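Local coordinates for protein 4-aminobutyrate transaminase (Acinetobacter baumannii, PDB 6WOP) that probably catalyses the pyridoxal-phosphate-dependent transfer of the amino group of 4-aminobutyrate to 2-oxoglutarate, as a class-III aminotransferase, at residues A[132-137]-A[167-172]; A[183-188]-A[224-229]; A[128-133]-A[194-199]; A[142-147]-A[161-166]. All coordinates share one frame; numbering follows the deposited sequence. Where two conformers were deposited one is given.

Contact 1: A[132-137]-A[167-172]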
loop_
_atom_site.group_PDB
_atom_site.type_symbol
_atom_site.label_atom_id
_atom_site.label_comp_id
_atom_site.label_asym_id
_atom_site.label_seq_id
_atom_site.Cartn_x
_atom_site.Cartn_y
_atom_site.Cartn_z
ATOM N N ILE A 132 7.914 -3.956 -8.694
ATOM C CA ILE A 132 7.698 -4.414 -10.061
ATOM C C ILE A 132 7.721 -3.214 -10.987
ATOM O O ILE A 132 7.019 -2.232 -10.737
ATOM C CB ILE A 132 6.349 -5.143 -10.152
ATOM C CG1 ILE A 132 6.316 -6.381 -9.228
ATOM C CG2 ILE A 132 5.982 -5.524 -11.597
ATOM C CD1 ILE A 132 7.196 -7.564 -9.842
ATOM N N ILE A 133 8.487 -3.279 -12.067
ATOM C CA ILE A 133 8.477 -2.229 -13.061
ATOM C C ILE A 133 7.843 -2.784 -14.332
ATOM O O ILE A 133 8.282 -3.823 -14.853
ATOM C CB ILE A 133 9.903 -1.707 -13.331
ATOM C CG1 ILE A 133 10.441 -1.015 -12.097
ATOM C CG2 ILE A 133 9.898 -0.708 -14.521
ATOM C CD1 ILE A 133 11.893 -0.547 -12.220
ATOM N N THR A 134 6.820 -2.109 -14.823
ATOM C CA THR A 134 6.214 -2.414 -16.105
ATOM C C THR A 134 6.313 -1.151 -16.965
ATOM O O THR A 134 7.003 -0.181 -16.617
ATOM C CB THR A 134 4.745 -2.855 -15.974
ATOM O OG1 THR A 134 4.044 -1.836 -15.269
ATOM C CG2 THR A 134 4.586 -4.107 -15.081
ATOM N N PHE A 135 5.626 -1.151 -18.123
ATOM C CA PHE A 135 5.788 -0.073 -19.087
ATOM C C PHE A 135 4.438 0.541 -19.448
ATOM O O PHE A 135 3.409 -0.126 -19.474
ATOM C CB PHE A 135 6.505 -0.599 -20.356
ATOM C CG PHE A 135 7.922 -0.931 -20.099
ATOM C CD1 PHE A 135 8.287 -2.173 -19.543
ATOM C CD2 PHE A 135 8.892 -0.014 -20.347
ATOM C CE1 PHE A 135 9.647 -2.465 -19.259
ATOM C CE2 PHE A 135 10.234 -0.292 -20.076
ATOM C CZ PHE A 135 10.602 -1.509 -19.518
ATOM N N GLY A 136 4.467 1.825 -19.763
ATOM C CA GLY A 136 3.256 2.490 -20.165
ATOM C C GLY A 136 2.700 1.771 -21.378
ATOM O O GLY A 136 3.454 1.327 -22.250
ATOM N N ASN A 137 1.376 1.656 -21.415
ATOM C CA ASN A 137 0.610 0.953 -22.448
ATOM C C ASN A 137 0.763 -0.555 -22.346
ATOM O O ASN A 137 0.137 -1.285 -23.161
ATOM C CB ASN A 137 0.968 1.437 -23.853
ATOM C CG ASN A 137 0.887 2.936 -23.955
ATOM O OD1 ASN A 137 -0.198 3.491 -23.727
ATOM N ND2 ASN A 137 2.007 3.615 -24.331
ATOM N N VAL A 167 4.592 -0.653 -7.629
ATOM C CA VAL A 167 4.497 -0.866 -9.078
ATOM C C VAL A 167 4.717 0.460 -9.780
ATOM O O VAL A 167 4.018 1.438 -9.474
ATOM C CB VAL A 167 3.118 -1.431 -9.445
ATOM C CG1 VAL A 167 2.979 -1.661 -11.016
ATOM C CG2 VAL A 167 2.920 -2.736 -8.655
ATOM N N PHE A 168 5.639 0.496 -10.765
ATOM C CA PHE A 168 5.921 1.762 -11.434
ATOM C C PHE A 168 6.020 1.541 -12.931
ATOM O O PHE A 168 6.442 0.477 -13.366
ATOM C CB PHE A 168 7.262 2.378 -10.850
ATOM C CG PHE A 168 7.123 2.681 -9.369
ATOM C CD1 PHE A 168 6.362 3.789 -8.947
ATOM C CD2 PHE A 168 7.676 1.832 -8.424
ATOM C CE1 PHE A 168 6.177 4.030 -7.538
ATOM C CE2 PHE A 168 7.498 2.061 -7.066
ATOM C CZ PHE A 168 6.751 3.159 -6.633
ATOM N N HIS A 169 5.727 2.582 -13.722
ATOM C CA HIS A 169 5.760 2.462 -15.184
ATOM C C HIS A 169 6.886 3.256 -15.824
ATOM O O HIS A 169 6.981 4.491 -15.647
ATOM C CB HIS A 169 4.431 2.923 -15.757
ATOM C CG HIS A 169 3.294 2.038 -15.349
ATOM N ND1 HIS A 169 2.562 2.261 -14.202
ATOM C CD2 HIS A 169 2.794 0.903 -15.907
ATOM C CE1 HIS A 169 1.639 1.312 -14.071
ATOM N NE2 HIS A 169 1.764 0.471 -15.089
ATOM N N ALA A 170 7.680 2.571 -16.646
ATOM C CA ALA A 170 8.670 3.231 -17.506
ATOM C C ALA A 170 8.110 3.426 -18.925
ATOM O O ALA A 170 7.003 2.954 -19.239
ATOM C CB ALA A 170 9.960 2.397 -17.530
ATOM N N ARG A 171 8.901 4.070 -19.779
ATOM C CA ARG A 171 8.527 4.262 -21.156
ATOM C C ARG A 171 8.997 3.108 -22.019
ATOM O O ARG A 171 10.152 2.815 -22.051
ATOM C CB ARG A 171 9.182 5.507 -21.775
ATOM C CG ARG A 171 9.277 6.710 -20.906
ATOM C CD ARG A 171 7.962 7.355 -20.665
ATOM N NE ARG A 171 6.980 6.636 -19.860
ATOM C CZ ARG A 171 6.941 6.552 -18.537
ATOM N NH1 ARG A 171 7.885 7.082 -17.775
ATOM N NH2 ARG A 171 5.987 5.878 -17.988
ATOM N N TYR A 172 8.075 2.475 -22.707
ATOM C CA TYR A 172 8.433 1.474 -23.689
ATOM C C TYR A 172 9.086 2.133 -24.905
ATOM O O TYR A 172 8.627 3.187 -25.363
ATOM C CB TYR A 172 7.162 0.740 -24.113
ATOM C CG TYR A 172 7.376 -0.614 -24.752
ATOM C CD1 TYR A 172 7.436 -1.744 -23.985
ATOM C CD2 TYR A 172 7.523 -0.743 -26.155
ATOM C CE1 TYR A 172 7.565 -2.968 -24.547
ATOM C CE2 TYR A 172 7.681 -1.979 -26.715
ATOM C CZ TYR A 172 7.688 -3.086 -25.910
ATOM O OH TYR A 172 7.798 -4.347 -26.491
HETATM O O HOH W 1 5.380 3.473 -22.711
#
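I132 to F135 pair in parallel with V167 to A170, the strand axes 4.4 Å apart with their directions 35° apart, through hydrogen bonds of 2.8 to 3.1 Å from F168 N to I132 O, T134 N to F168 O, A170 N to T134 O and G136 N to A170 O. These strands flank the crossover of a beta-alpha-beta unit built around helix 144-149; within the chain, strand 167-170 is the outermost on this side of the sheet. On the face of I133, F168, F135 and A170, the methyl of A170 lies 3.7 Å from F135 CE2, and helix 181-194 covers A170. Y172 turns the edge of its ring to the face of F135, planes at 90° and centroids 5.8 Å apart. On the face of I132 and V167, T134 OG1 stands between the backbone N and the carbonyl carbon (chi1 55°), 3.1 Å from H169 CD2. M149 O accepts from both T134 OG1 and H169 NE2, while H169 ND1 is hydrogen-bonded to D195 of the second subunit. R171 NH2, salt-bridged to E194 of that subunit, also donates to H169 O, from above the carbonyl plane. A water donates to G136 O and accepts from Y172 N, 2.9 Å from each.

Contact 2: A[183-188]-A[224-229]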
loop_
_atom_site.group_PDB
_atom_site.type_symbol
_atom_site.label_atom_id
_atom_site.label_comp_id
_atom_site.label_asym_id
_atom_site.label_seq_id
_atom_site.Cartn_x
_atom_site.Cartn_y
_atom_site.Cartn_z
ATOM N N ALA A 183 16.053 6.743 -24.355
ATOM C CA ALA A 183 15.055 7.373 -23.483
ATOM C C ALA A 183 14.340 6.350 -22.640
ATOM O O ALA A 183 13.969 6.632 -21.486
ATOM C CB ALA A 183 14.041 8.153 -24.305
ATOM N N ALA A 184 14.038 5.176 -23.222
ATOM C CA ALA A 184 13.355 4.140 -22.453
ATOM C C ALA A 184 14.241 3.622 -21.327
ATOM O O ALA A 184 13.789 3.413 -20.187
ATOM C CB ALA A 184 12.924 2.998 -23.428
ATOM N N ILE A 185 15.510 3.369 -21.621
ATOM C CA ILE A 185 16.393 2.888 -20.575
ATOM C C ILE A 185 16.543 3.961 -19.507
ATOM O O ILE A 185 16.469 3.689 -18.302
ATOM C CB ILE A 185 17.758 2.488 -21.187
ATOM C CG1 ILE A 185 17.655 1.163 -21.972
ATOM C CG2 ILE A 185 18.856 2.321 -20.097
ATOM C CD1 ILE A 185 17.415 -0.020 -21.125
ATOM N N GLU A 186 16.674 5.210 -19.931
ATOM C CA GLU A 186 16.797 6.298 -18.958
ATOM C C GLU A 186 15.589 6.367 -18.051
ATOM O O GLU A 186 15.735 6.659 -16.851
ATOM C CB GLU A 186 17.001 7.633 -19.694
ATOM C CG GLU A 186 17.227 8.790 -18.829
ATOM C CD GLU A 186 17.626 10.054 -19.612
ATOM O OE1 GLU A 186 18.136 9.909 -20.755
ATOM O OE2 GLU A 186 17.408 11.180 -19.071
ATOM N N SER A 187 14.372 6.075 -18.585
ATOM C CA SER A 187 13.174 6.134 -17.724
ATOM C C SER A 187 13.169 5.029 -16.673
ATOM O O SER A 187 12.715 5.249 -15.548
ATOM C CB SER A 187 11.908 6.075 -18.574
ATOM O OG SER A 187 11.665 4.731 -18.971
ATOM N N VAL A 188 13.720 3.843 -16.989
ATOM C CA VAL A 188 13.916 2.811 -15.953
ATOM C C VAL A 188 14.885 3.304 -14.865
ATOM O O VAL A 188 14.650 3.195 -13.644
ATOM C CB VAL A 188 14.409 1.520 -16.626
ATOM C CG1 VAL A 188 14.657 0.453 -15.570
ATOM C CG2 VAL A 188 13.307 1.049 -17.656
ATOM N N LYS A 224 18.699 -6.137 -24.670
ATOM C CA LYS A 224 20.025 -6.438 -24.157
ATOM C C LYS A 224 20.428 -5.421 -23.099
ATOM O O LYS A 224 20.976 -5.779 -22.056
ATOM C CB LYS A 224 21.066 -6.420 -25.279
ATOM C CG LYS A 224 20.716 -7.368 -26.428
ATOM C CD LYS A 224 21.643 -7.245 -27.664
ATOM C CE LYS A 224 20.939 -7.559 -29.019
ATOM N NZ LYS A 224 21.126 -8.940 -29.533
ATOM N N ARG A 225 20.137 -4.156 -23.244
ATOM C CA ARG A 225 20.440 -3.204 -22.186
ATOM C C ARG A 225 19.627 -3.466 -20.912
ATOM O O ARG A 225 20.129 -3.418 -19.837
ATOM C CB ARG A 225 20.330 -1.800 -22.684
ATOM C CG ARG A 225 21.477 -1.481 -23.613
ATOM C CD ARG A 225 21.312 -0.184 -24.320
ATOM N NE ARG A 225 21.388 0.941 -23.437
ATOM C CZ ARG A 225 21.111 2.170 -23.802
ATOM N NH1 ARG A 225 20.773 2.429 -25.029
ATOM N NH2 ARG A 225 21.186 3.136 -22.945
ATOM N N LEU A 226 18.361 -3.763 -21.094
ATOM C CA LEU A 226 17.549 -4.130 -19.932
ATOM C C LEU A 226 18.100 -5.366 -19.233
ATOM O O LEU A 226 18.110 -5.439 -18.005
ATOM C CB LEU A 226 16.093 -4.365 -20.364
ATOM C CG LEU A 226 15.022 -4.239 -19.289
ATOM C CD1 LEU A 226 15.090 -2.849 -18.644
ATOM C CD2 LEU A 226 13.680 -4.445 -19.966
ATOM N N ARG A 227 18.484 -6.383 -19.998
ATOM C CA ARG A 227 19.077 -7.579 -19.412
ATOM C C ARG A 227 20.322 -7.232 -18.585
ATOM O O ARG A 227 20.504 -7.724 -17.458
ATOM C CB ARG A 227 19.429 -8.560 -20.559
ATOM C CG ARG A 227 20.121 -9.898 -20.150
ATOM C CD ARG A 227 19.096 -10.857 -19.511
ATOM N NE ARG A 227 19.072 -10.727 -18.047
ATOM C CZ ARG A 227 18.226 -11.410 -17.271
ATOM N NH1 ARG A 227 17.315 -12.266 -17.806
ATOM N NH2 ARG A 227 18.282 -11.260 -15.963
ATOM N N ALA A 228 21.184 -6.377 -19.117
ATOM C CA ALA A 228 22.393 -6.020 -18.372
ATOM C C ALA A 228 22.042 -5.280 -17.068
ATOM O O ALA A 228 22.687 -5.494 -16.027
ATOM C CB ALA A 228 23.331 -5.184 -19.244
ATOM N N ILE A 229 21.013 -4.428 -17.088
ATOM C CA ILE A 229 20.597 -3.735 -15.850
ATOM C C ILE A 229 20.054 -4.730 -14.837
ATOM O O ILE A 229 20.419 -4.682 -13.646
ATOM C CB ILE A 229 19.559 -2.648 -16.172
ATOM C CG1 ILE A 229 20.223 -1.453 -16.859
ATOM C CG2 ILE A 229 18.731 -2.242 -14.916
ATOM C CD1 ILE A 229 19.226 -0.531 -17.559
#
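Apolar contact between I185 and its partners L226 and I229 joins two helices running nearly parallel; the axes of the two short segments approach to 10.7 Å at an angle of 21°. I185 reaches across with both branches. CG1 stands anti to the carbonyl carbon (chi1 -74°), and I185 CD1 beyond it lies 4.4 Å from L226 CD1, 3.8 Å from R225 CB and, against the backbone, 3.9 Å from L226 N. The other branch, CG2, meets I229 CD1 at 3.8 Å as the two isoleucines slide past each other in opposite directions. V188, one turn on, adds a looser contact, its CG2 being 4.4 Å from L226 CD1.

The second kind of contact sets aliphatic carbon against a charged plane. R225 bends at chi3 (68°), and I185 CG1 lies 3.9 Å above one face of the guanidinium, offset toward its rim. NH1 of R225 forms salt bridges to D182 and E221, and NH2 a hydrogen bond to a bound tartrate, probably from the crystallisation liquor.

No hydrogen bond joins the segments. Helices 181-194 and 220-233 pack side by side, F222 of the latter also touching A184 and I185, while S187 and V188 rest on A170 of strand 167-170.

Contact 3: A[128-133]-A[194-199]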
loop_
_atom_site.group_PDB
_atom_site.type_symbol
_atom_site.label_atom_id
_atom_site.label_comp_id
_atom_site.label_asym_id
_atom_site.label_seq_id
_atom_site.Cartn_x
_atom_site.Cartn_y
_atom_site.Cartn_z
ATOM N N GLY A 128 13.185 -12.119 -2.777
ATOM C CA GLY A 128 12.880 -11.506 -1.504
ATOM C C GLY A 128 12.621 -10.023 -1.587
ATOM O O GLY A 128 12.758 -9.328 -0.578
ATOM N N ARG A 129 12.230 -9.521 -2.758
ATOM C CA ARG A 129 11.924 -8.128 -3.014
ATOM C C ARG A 129 10.477 -7.970 -3.432
ATOM O O ARG A 129 9.828 -8.954 -3.778
ATOM C CB ARG A 129 12.839 -7.562 -4.110
ATOM C CG ARG A 129 14.298 -7.927 -3.853
ATOM C CD ARG A 129 15.061 -7.538 -5.158
ATOM N NE ARG A 129 16.492 -7.759 -4.956
ATOM C CZ ARG A 129 17.430 -7.433 -5.822
ATOM N NH1 ARG A 129 17.086 -6.900 -6.984
ATOM N NH2 ARG A 129 18.725 -7.635 -5.512
ATOM N N HIS A 130 9.961 -6.719 -3.387
ATOM C CA HIS A 130 8.540 -6.526 -3.660
ATOM C C HIS A 130 8.255 -5.763 -4.926
ATOM O O HIS A 130 7.132 -5.874 -5.453
ATOM C CB HIS A 130 7.846 -5.771 -2.481
ATOM C CG HIS A 130 8.062 -4.276 -2.509
ATOM N ND1 HIS A 130 9.252 -3.677 -2.129
ATOM C CD2 HIS A 130 7.243 -3.265 -2.894
ATOM C CE1 HIS A 130 9.151 -2.361 -2.286
ATOM N NE2 HIS A 130 7.938 -2.090 -2.738
ATOM N N GLY A 131 9.206 -4.977 -5.440
ATOM C CA GLY A 131 8.830 -4.006 -6.458
ATOM C C GLY A 131 8.720 -4.611 -7.844
ATOM O O GLY A 131 9.420 -5.575 -8.184
ATOM N N ILE A 132 7.914 -3.956 -8.694
ATOM C CA ILE A 132 7.698 -4.414 -10.061
ATOM C C ILE A 132 7.721 -3.214 -10.987
ATOM O O ILE A 132 7.019 -2.232 -10.737
ATOM C CB ILE A 132 6.349 -5.143 -10.152
ATOM C CG1 ILE A 132 6.316 -6.381 -9.228
ATOM C CG2 ILE A 132 5.982 -5.524 -11.597
ATOM C CD1 ILE A 132 7.196 -7.564 -9.842
ATOM N N ILE A 133 8.487 -3.279 -12.067
ATOM C CA ILE A 133 8.477 -2.229 -13.061
ATOM C C ILE A 133 7.843 -2.784 -14.332
ATOM O O ILE A 133 8.282 -3.823 -14.853
ATOM C CB ILE A 133 9.903 -1.707 -13.331
ATOM C CG1 ILE A 133 10.441 -1.015 -12.097
ATOM C CG2 ILE A 133 9.898 -0.708 -14.521
ATOM C CD1 ILE A 133 11.893 -0.547 -12.220
ATOM N N GLU A 194 14.315 7.644 -8.274
ATOM C CA GLU A 194 13.236 8.457 -7.717
ATOM C C GLU A 194 12.214 7.682 -6.912
ATOM O O GLU A 194 11.653 8.258 -5.962
ATOM C CB GLU A 194 12.483 9.198 -8.846
ATOM C CG GLU A 194 13.468 10.148 -9.627
ATOM C CD GLU A 194 12.883 10.681 -10.936
ATOM O OE1 GLU A 194 11.713 10.376 -11.262
ATOM O OE2 GLU A 194 13.613 11.388 -11.637
ATOM N N ASP A 195 11.870 6.458 -7.337
ATOM C CA ASP A 195 10.723 5.716 -6.825
ATOM C C ASP A 195 11.117 4.562 -5.918
ATOM O O ASP A 195 10.481 4.322 -4.863
ATOM C CB ASP A 195 9.889 5.147 -7.999
ATOM C CG ASP A 195 9.126 6.221 -8.751
ATOM O OD1 ASP A 195 8.209 6.828 -8.144
ATOM O OD2 ASP A 195 9.462 6.477 -9.929
ATOM N N ILE A 196 12.096 3.775 -6.349
ATOM C CA ILE A 196 12.345 2.499 -5.676
ATOM C C ILE A 196 13.782 2.064 -5.949
ATOM O O ILE A 196 14.226 2.029 -7.109
ATOM C CB ILE A 196 11.355 1.394 -6.114
ATOM C CG1 ILE A 196 11.642 0.134 -5.283
ATOM C CG2 ILE A 196 11.386 1.134 -7.713
ATOM C CD1 ILE A 196 10.585 -1.013 -5.455
ATOM N N ALA A 197 14.523 1.718 -4.897
ATOM C CA ALA A 197 15.902 1.317 -5.088
ATOM C C ALA A 197 15.986 0.016 -5.895
ATOM O O ALA A 197 15.129 -0.864 -5.788
ATOM C CB ALA A 197 16.614 1.146 -3.749
ATOM N N PRO A 198 17.043 -0.149 -6.707
ATOM C CA PRO A 198 17.130 -1.399 -7.493
ATOM C C PRO A 198 17.040 -2.657 -6.621
ATOM O O PRO A 198 16.451 -3.654 -7.044
ATOM C CB PRO A 198 18.503 -1.282 -8.206
ATOM C CG PRO A 198 18.821 0.159 -8.223
ATOM C CD PRO A 198 18.184 0.761 -6.961
ATOM N N HIS A 199 17.602 -2.652 -5.396
ATOM C CA HIS A 199 17.598 -3.882 -4.612
ATOM C C HIS A 199 16.256 -4.107 -3.927
ATOM O O HIS A 199 16.096 -5.087 -3.177
ATOM C CB HIS A 199 18.790 -3.862 -3.607
ATOM C CG HIS A 199 20.133 -4.042 -4.260
ATOM N ND1 HIS A 199 21.329 -3.768 -3.623
ATOM C CD2 HIS A 199 20.465 -4.493 -5.497
ATOM C CE1 HIS A 199 22.335 -4.042 -4.435
ATOM N NE2 HIS A 199 21.837 -4.483 -5.578
#
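R129 lays its side chain alongside the H199 backbone, and its atoms can be followed outward one by one. CB is still 4.2 Å from H199 O. CG stands anti to the carbonyl carbon (chi1 -47°); CG comes to 3.4 Å and CD to 3.3 Å from H199 O, and the chain then stays extended to NE. NE is 3.2 Å from H199 O, but the angle is poor and no hydrogen bond results: the oxygen lies over a face of the guanidinium. H199 CA sits over the centre of the group, 3.7 Å above its plane. At the tip, NH1 approaches P198 O, again with an angle too poor for a bond, and is instead hydrogen-bonded to H233 O and V201 O. NH2 lies near H199 CD2 in one of the two modelled conformers of H199, which makes this part of the contact doubtful. Across this contact R129 thus meets H199 by packing its guanidinium face against main-chain atoms, while its NH1 bonds go to residues outside the two segments.

A second meeting, of a methyl with an imidazole and a glycine, lies further along. I196 CG1 stands anti to the backbone N (chi1 -176°). Its CD1, tip to tip with H130, is 3.7 Å from H130 CE1. The same methyl rests 3.6 Å from G131 CA, where a CB would clash with it.

The two segments are connections that lead into neighbouring parallel strands of an alpha/beta domain: 128-130 joins helix 112-127 to strand 131-135, and residues 195-199 follow helix 181-194 and precede strand 201-206, an arrangement typical of the large domain of fold-type I pyridoxal-phosphate enzymes.

Contact 4: A[142-147]-A[161-166]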
loop_
_atom_site.group_PDB
_atom_site.type_symbol
_atom_site.label_atom_id
_atom_site.label_comp_id
_atom_site.label_asym_id
_atom_site.label_seq_id
_atom_site.Cartn_x
_atom_site.Cartn_y
_atom_site.Cartn_z
ATOM N N ARG A 142 -6.594 -7.999 -15.227
ATOM C CA ARG A 142 -7.609 -7.182 -14.598
ATOM C C ARG A 142 -7.727 -7.435 -13.097
ATOM O O ARG A 142 -8.710 -7.013 -12.491
ATOM C CB ARG A 142 -8.939 -7.450 -15.303
ATOM C CG ARG A 142 -8.981 -6.914 -16.724
ATOM C CD ARG A 142 -10.403 -7.284 -17.324
ATOM N NE ARG A 142 -10.605 -6.775 -18.685
ATOM C CZ ARG A 142 -11.149 -5.579 -18.928
ATOM N NH1 ARG A 142 -11.486 -4.758 -17.889
ATOM N NH2 ARG A 142 -11.358 -5.203 -20.199
ATOM N N SER A 143 -6.778 -8.146 -12.487
ATOM C CA SER A 143 -6.660 -8.303 -11.044
ATOM C C SER A 143 -6.180 -6.949 -10.475
ATOM O O SER A 143 -5.805 -6.027 -11.219
ATOM C CB SER A 143 -5.694 -9.466 -10.721
ATOM O OG SER A 143 -4.347 -8.992 -10.825
ATOM N N PHE A 144 -6.211 -6.784 -9.147
ATOM C CA PHE A 144 -5.672 -5.533 -8.615
ATOM C C PHE A 144 -4.193 -5.448 -8.916
ATOM O O PHE A 144 -3.727 -4.427 -9.436
ATOM C CB PHE A 144 -5.959 -5.443 -7.126
ATOM C CG PHE A 144 -7.310 -4.920 -6.857
ATOM C CD1 PHE A 144 -7.518 -3.555 -6.875
ATOM C CD2 PHE A 144 -8.399 -5.796 -6.658
ATOM C CE1 PHE A 144 -8.824 -3.030 -6.673
ATOM C CE2 PHE A 144 -9.653 -5.303 -6.444
ATOM C CZ PHE A 144 -9.880 -3.900 -6.434
ATOM N N MET A 145 -3.438 -6.556 -8.741
ATOM C CA MET A 145 -2.018 -6.396 -9.055
ATOM C C MET A 145 -1.781 -6.232 -10.559
ATOM O O MET A 145 -0.918 -5.431 -10.967
ATOM C CB MET A 145 -1.200 -7.575 -8.535
ATOM C CG MET A 145 0.307 -7.476 -8.793
ATOM S SD MET A 145 0.994 -5.791 -8.392
ATOM C CE MET A 145 1.921 -6.009 -6.923
ATOM N N THR A 146 -2.452 -7.050 -11.422
ATOM C CA THR A 146 -2.179 -6.876 -12.839
ATOM C C THR A 146 -2.799 -5.589 -13.393
ATOM O O THR A 146 -2.308 -5.068 -14.400
ATOM C CB THR A 146 -2.605 -8.156 -13.647
ATOM O OG1 THR A 146 -3.979 -8.503 -13.383
ATOM C CG2 THR A 146 -1.757 -9.360 -13.150
ATOM N N MET A 147 -3.841 -5.046 -12.759
ATOM C CA MET A 147 -4.309 -3.728 -13.196
ATOM C C MET A 147 -3.262 -2.666 -12.892
ATOM O O MET A 147 -3.086 -1.725 -13.670
ATOM C CB MET A 147 -5.608 -3.318 -12.447
ATOM C CG MET A 147 -6.828 -3.872 -13.039
ATOM S SD MET A 147 -8.262 -3.062 -12.141
ATOM C CE MET A 147 -8.343 -3.946 -10.596
ATOM N N GLY A 161 -10.094 2.664 -7.680
ATOM C CA GLY A 161 -9.458 3.182 -6.451
ATOM C C GLY A 161 -7.985 2.810 -6.328
ATOM O O GLY A 161 -7.267 2.609 -7.312
ATOM N N VAL A 162 -7.506 2.729 -5.088
ATOM C CA VAL A 162 -6.064 2.672 -4.877
ATOM C C VAL A 162 -5.492 1.353 -5.374
ATOM O O VAL A 162 -6.126 0.295 -5.272
ATOM C CB VAL A 162 -5.751 2.907 -3.381
ATOM C CG1 VAL A 162 -6.474 1.954 -2.502
ATOM C CG2 VAL A 162 -4.223 2.773 -3.102
ATOM N N MET A 163 -4.271 1.403 -5.910
ATOM C CA MET A 163 -3.631 0.231 -6.511
ATOM C C MET A 163 -2.510 -0.182 -5.567
ATOM O O MET A 163 -2.003 0.659 -4.813
ATOM C CB MET A 163 -3.029 0.532 -7.896
ATOM C CG MET A 163 -4.069 0.878 -8.987
ATOM S SD MET A 163 -4.898 -0.720 -9.350
ATOM C CE MET A 163 -6.654 -0.345 -9.107
ATOM N N PRO A 164 -2.084 -1.450 -5.585
ATOM C CA PRO A 164 -1.013 -1.854 -4.661
ATOM C C PRO A 164 0.297 -1.105 -4.863
ATOM O O PRO A 164 0.704 -0.759 -5.975
ATOM C CB PRO A 164 -0.853 -3.364 -4.918
ATOM C CG PRO A 164 -1.627 -3.645 -6.160
ATOM C CD PRO A 164 -2.678 -2.616 -6.297
ATOM N N ALA A 165 0.983 -0.896 -3.751
ATOM C CA ALA A 165 2.253 -0.195 -3.732
ATOM C C ALA A 165 3.342 -0.976 -4.462
ATOM O O ALA A 165 3.279 -2.205 -4.574
ATOM C CB ALA A 165 2.698 0.019 -2.285
ATOM N N GLY A 166 4.401 -0.246 -4.865
ATOM C CA GLY A 166 5.612 -0.861 -5.410
ATOM C C GLY A 166 5.534 -1.227 -6.887
ATOM O O GLY A 166 6.318 -2.056 -7.361
#
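M163 and P164 pack on the first turn of helix 144-149 through sulfur, methyl and ring carbons, and no hydrogen bond crosses between the segments. Sulfur contacts come first. M163 bends at chi2 (-72°) and chi3, its SD lying 3.9 Å from F144 O and 4.1 Å from M147 CB. From the helix side, M145 SD approaches P164 CG at 4.1 Å; its CG stands anti to the backbone N (chi1 -179°), and the chain bends beyond it.

Carbon contacts follow. M163 CE reaches F144 CD1 at 4.0 Å, the two side chains crossing at about a right angle. P164 sets its ring against the helix backbone, CD 3.8 Å from F144 O and CG 4.0 Å from M145 CA. Within the helix, M147 CE lies over one face of the F144 ring, toward its rim.

These segments belong to the crossover of a beta-alpha-beta unit, with helix 144-149 between strands 131-135 and 167-170; 161-166 is the last part of the connection before the second strand.

The polar contacts lie at the helix start and with residues beyond the two segments. S143 is the N-cap: its OG accepts from T146 N over 2.8 Å in a nearly straight bond (169°), and also from T146 OG1. The same S143 OG is hydrogen-bonded to E117 of its own chain, whereas F144 N bonds to E117 of the third subunit, and V162 O accepts from R124 NH1 of that subunit.

Contacts 1, 2 and 4 are buried, whereas contact 3 is only partly so, and its centre lies farthest from the chain centre, about 26 Å. Contacts 1 and 3 share I132 and I133 on strand 131-135, and contact 4 is nested in the chain between the segments of each. Contact 1 is the one carried by backbone hydrogen bonds, as suits neighbouring strands; contact 2 joins helices through aliphatic side chains and one guanidinium face, contact 4 relies on methionine and proline, and contact 3 on an arginine packed against main chain. R171 N and S187 OG, 3.0 Å apart, link contacts 1 and 2. Contacts 1, 3 and 4 touch other subunits; contact 2 touches none.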